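Local coordinates for MgGH51 (Meripilus giganteus, PDB 6ZPV), which hydrolyses alpha-L-arabinofuranosidic linkages, probably releasing terminal arabinose from plant cell-wall polysaccharides as a fungal GH51 glycosidase, at residues S573-Q579 with K600-T606. Residues are numbered along the deposited sequence; the frame is centred on the assembly and turned at random. Where two conformers were deposited one is given.
Sequences SSTGTLQ and KTSTIGT. With SO4 (sulfate ion), chain H.
G576 and I604 grip each other through both backbone N-H groups, as do L578 and S602 two residues on, making these the hydrogen-bonded pairs within the antiparallel strands 575-579 and 600-605. G576 N to I604 O and I604 N to G576 O both measure 2.9 Å. Between and beyond them, T577–T603 and Q579–T601 form non-hydrogen-bonded pairs.

The closely packed side carries L578, I604 and the buried G576. L578 CB lies 3.6 Å from S602 OG, and its CD2 reaches I604 CG2 at 4.3 Å. T606 joins this side at the end of the strand, its N bonding S574 O at 3.0 Å from above the carbonyl plane. In one of its two conformers, with chi1 at 48°, T606 OG1 lies between its own N and carbonyl carbon and donates to S573 O, while CG2 rests near the backbone of G576. S573 OG meanwhile bonds T575 O (2.8 Å) and also T625 N.

The other face is looser. T577 CG2 and T603 CG2 stand 4.1 Å apart, and both T601 and T603 are solvent-exposed. Exposed S574 turns outward, its backbone N holding a sulfate, probably from the crystallisation liquor.

Strand 600-605 forms one margin of the antiparallel sheet in the C-terminal domain. Strand 575-582 separates it from strand 618-625, to which S573, T577 and Q579 are hydrogen-bonded and whose I622 and V624 touch L578 and T606, respectively.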
ATOM      1  N   SER A 573     -12.680  28.135 -23.854  1.00 14.54           N
ATOM      2  CA  SER A 573     -13.435  28.813 -22.806  1.00 15.23           C
ATOM      3  C   SER A 573     -12.748  30.109 -22.399  1.00 14.12           C
ATOM      4  O   SER A 573     -11.556  30.241 -22.427  1.00 15.53           O
ATOM      5  CB  SER A 573     -13.635  27.875 -21.649  1.00 14.82           C
ATOM      6  OG  SER A 573     -12.427  27.397 -21.084  1.00 15.32           O
ATOM      7  N   SER A 574     -13.595  31.073 -21.968  1.00 15.47           N
ATOM      8  CA  SER A 574     -13.155  32.414 -21.533  1.00 16.34           C
ATOM      9  C   SER A 574     -12.609  32.414 -20.122  1.00 14.88           C
ATOM     10  O   SER A 574     -12.021  33.410 -19.713  1.00 16.53           O
ATOM     11  CB  SER A 574     -14.334  33.424 -21.689  1.00 22.10           C
ATOM     12  OG  SER A 574     -14.554  33.575 -23.091  1.00 29.61           O
ATOM     13  N   THR A 575     -12.930  31.358 -19.352  1.00 14.54           N
ATOM     14  CA  THR A 575     -12.383  31.150 -18.014  1.00 15.51           C
ATOM     15  C   THR A 575     -11.896  29.709 -17.894  1.00 14.48           C
ATOM     16  O   THR A 575     -12.266  28.845 -18.705  1.00 15.59           O
ATOM     17  CB  THR A 575     -13.427  31.447 -16.917  1.00 15.92           C
ATOM     18  OG1 THR A 575     -14.492  30.500 -17.042  1.00 18.66           O
ATOM     19  CG2 THR A 575     -13.944  32.857 -16.964  1.00 18.10           C
ATOM     20  N   GLY A 576     -11.044  29.481 -16.935  1.00 14.24           N
ATOM     21  CA  GLY A 576     -10.528  28.154 -16.611  1.00 15.51           C
ATOM     22  C   GLY A 576     -10.319  28.048 -15.100  1.00 14.64           C
ATOM     23  O   GLY A 576     -10.372  29.094 -14.383  1.00 17.03           O
ATOM     24  N   THR A 577     -10.073  26.835 -14.628  1.00 12.61           N
ATOM     25  CA  THR A 577      -9.674  26.632 -13.275  1.00 12.73           C
ATOM     26  C   THR A 577      -8.155  26.560 -13.182  1.00 12.19           C
ATOM     27  O   THR A 577      -7.491  26.125 -14.128  1.00 14.01           O
ATOM     28  CB  THR A 577     -10.332  25.423 -12.646  1.00 14.45           C
ATOM     29  OG1 THR A 577      -9.746  24.307 -13.288  1.00 16.72           O
ATOM     30  CG2 THR A 577     -11.849  25.446 -12.733  1.00 14.30           C
ATOM     31  N   LEU A 578      -7.629  27.007 -12.040  1.00 12.13           N
ATOM     32  CA  LEU A 578      -6.215  26.947 -11.705  1.00 11.85           C
ATOM     33  C   LEU A 578      -6.062  26.209 -10.383  1.00 11.60           C
ATOM     34  O   LEU A 578      -6.709  26.597  -9.386  1.00 13.56           O
ATOM     35  CB  LEU A 578      -5.624  28.360 -11.609  1.00 12.43           C
ATOM     36  CG  LEU A 578      -4.186  28.459 -11.097  1.00 12.71           C
ATOM     37  CD1 LEU A 578      -3.169  27.764 -12.002  1.00 13.41           C
ATOM     38  CD2 LEU A 578      -3.775  29.917 -10.844  1.00 14.69           C
ATOM     39  N   GLN A 579      -5.184  25.227 -10.327  1.00 12.06           N
ATOM     40  CA  GLN A 579      -4.821  24.523  -9.073  1.00 11.95           C
ATOM     41  C   GLN A 579      -3.319  24.623  -8.951  1.00 11.49           C
ATOM     42  O   GLN A 579      -2.630  24.251  -9.885  1.00 13.37           O
ATOM     43  CB  GLN A 579      -5.269  23.045  -9.154  1.00 12.80           C
ATOM     44  CG  GLN A 579      -6.751  22.880  -9.411  1.00 14.56           C
ATOM     45  CD  GLN A 579      -7.141  21.458  -9.735  1.00 13.99           C
ATOM     46  OE1 GLN A 579      -7.420  21.080 -10.948  1.00 18.67           O
ATOM     47  NE2 GLN A 579      -7.210  20.701  -8.722  1.00 14.48           N
ATOM     48  N   LYS A 600      -4.032  25.152  -3.781  1.00 13.89           N
ATOM     49  CA  LYS A 600      -5.022  26.230  -3.834  1.00 14.58           C
ATOM     50  C   LYS A 600      -5.683  26.212  -5.190  1.00 14.93           C
ATOM     51  O   LYS A 600      -5.009  26.135  -6.223  1.00 14.24           O
ATOM     52  CB  LYS A 600      -4.340  27.576  -3.565  1.00 18.39           C
ATOM     53  CG  LYS A 600      -3.498  27.616  -2.274  1.00 30.18           C
ATOM     54  CD  LYS A 600      -4.043  27.182  -0.932  1.00 44.15           C
ATOM     55  CE  LYS A 600      -3.048  27.207   0.230  1.00 47.63           C
ATOM     56  NZ  LYS A 600      -3.816  27.305   1.508  1.00 57.32           N
ATOM     57  N   THR A 601      -7.007  26.300  -5.192  1.00 15.70           N
ATOM     58  CA  THR A 601      -7.837  26.293  -6.390  1.00 14.40           C
ATOM     59  C   THR A 601      -8.515  27.661  -6.601  1.00 13.61           C
ATOM     60  O   THR A 601      -8.975  28.273  -5.619  1.00 17.61           O
ATOM     61  CB  THR A 601      -8.871  25.167  -6.406  1.00 17.04           C
ATOM     62  OG1 THR A 601      -8.209  23.893  -6.226  1.00 20.74           O
ATOM     63  CG2 THR A 601      -9.738  25.158  -7.644  1.00 19.10           C
ATOM     64  N   SER A 602      -8.544  28.095  -7.837  1.00 13.40           N
ATOM     65  CA  SER A 602      -9.163  29.372  -8.226  1.00 13.65           C
ATOM     66  C   SER A 602      -9.705  29.273  -9.636  1.00 13.61           C
ATOM     67  O   SER A 602      -9.438  28.298 -10.339  1.00 14.00           O
ATOM     68  CB  SER A 602      -8.150  30.496  -8.078  1.00 14.09           C
ATOM     69  OG  SER A 602      -7.034  30.294  -8.931  1.00 13.72           O
ATOM     70  N   THR A 603     -10.372  30.347 -10.075  1.00 14.10           N
ATOM     71  CA  THR A 603     -10.774  30.537 -11.483  1.00 12.83           C
ATOM     72  C   THR A 603     -10.073  31.761 -12.019  1.00 11.84           C
ATOM     73  O   THR A 603      -9.914  32.778 -11.308  1.00 12.39           O
ATOM     74  CB  THR A 603     -12.292  30.569 -11.637  1.00 14.52           C
ATOM     75  OG1 THR A 603     -12.929  31.421 -10.659  1.00 16.80           O
ATOM     76  CG2 THR A 603     -12.839  29.181 -11.386  1.00 18.22           C
ATOM     77  N   ILE A 604      -9.704  31.703 -13.284  1.00 13.63           N
ATOM     78  CA  ILE A 604      -8.917  32.736 -13.977  1.00 13.77           C
ATOM     79  C   ILE A 604      -9.498  32.954 -15.361  1.00 13.97           C
ATOM     80  O   ILE A 604     -10.144  32.058 -15.966  1.00 14.39           O
ATOM     81  CB  ILE A 604      -7.428  32.337 -14.062  1.00 13.34           C
ATOM     82  CG1 ILE A 604      -7.253  31.016 -14.790  1.00 16.02           C
ATOM     83  CG2 ILE A 604      -6.740  32.394 -12.687  1.00 13.90           C
ATOM     84  CD1 ILE A 604      -5.845  30.743 -15.226  1.00 17.99           C
ATOM     85  N   GLY A 605      -9.180  34.114 -15.928  1.00 12.77           N
ATOM     86  CA  GLY A 605      -9.450  34.351 -17.334  1.00 13.53           C
ATOM     87  C   GLY A 605      -8.557  33.557 -18.262  1.00 14.66           C
ATOM     88  O   GLY A 605      -7.350  33.421 -17.986  1.00 15.51           O
ATOM     89  N   THR A 606      -9.051  33.047 -19.395  0.50 13.98           N
ATOM     90  CA  THR A 606      -8.197  32.281 -20.340  0.50 14.45           C
ATOM     91  C   THR A 606      -8.365  32.833 -21.775  0.50 17.83           C
ATOM     92  O   THR A 606      -7.740  33.770 -22.106  0.50 22.40           O
ATOM     93  CB  THR A 606      -8.388  30.778 -20.061  0.50 13.79           C
ATOM     94  OG1 THR A 606      -9.768  30.406 -19.963  0.50 15.57           O
ATOM     95  CG2 THR A 606      -7.736  30.354 -18.750  0.50 14.62           C
TER
HETATM   96  S   SO4 H 718     -17.389  30.514 -22.689  0.79 23.44           S
HETATM   97  O1  SO4 H 718     -17.184  29.398 -23.565  1.00 48.82           O
HETATM   98  O2  SO4 H 718     -16.416  30.359 -21.601  1.00 30.05           O
HETATM   99  O3  SO4 H 718     -16.915  31.666 -23.428  1.00 51.47           O
HETATM  100  O4  SO4 H 718     -18.729  30.724 -22.430  1.00 22.27           O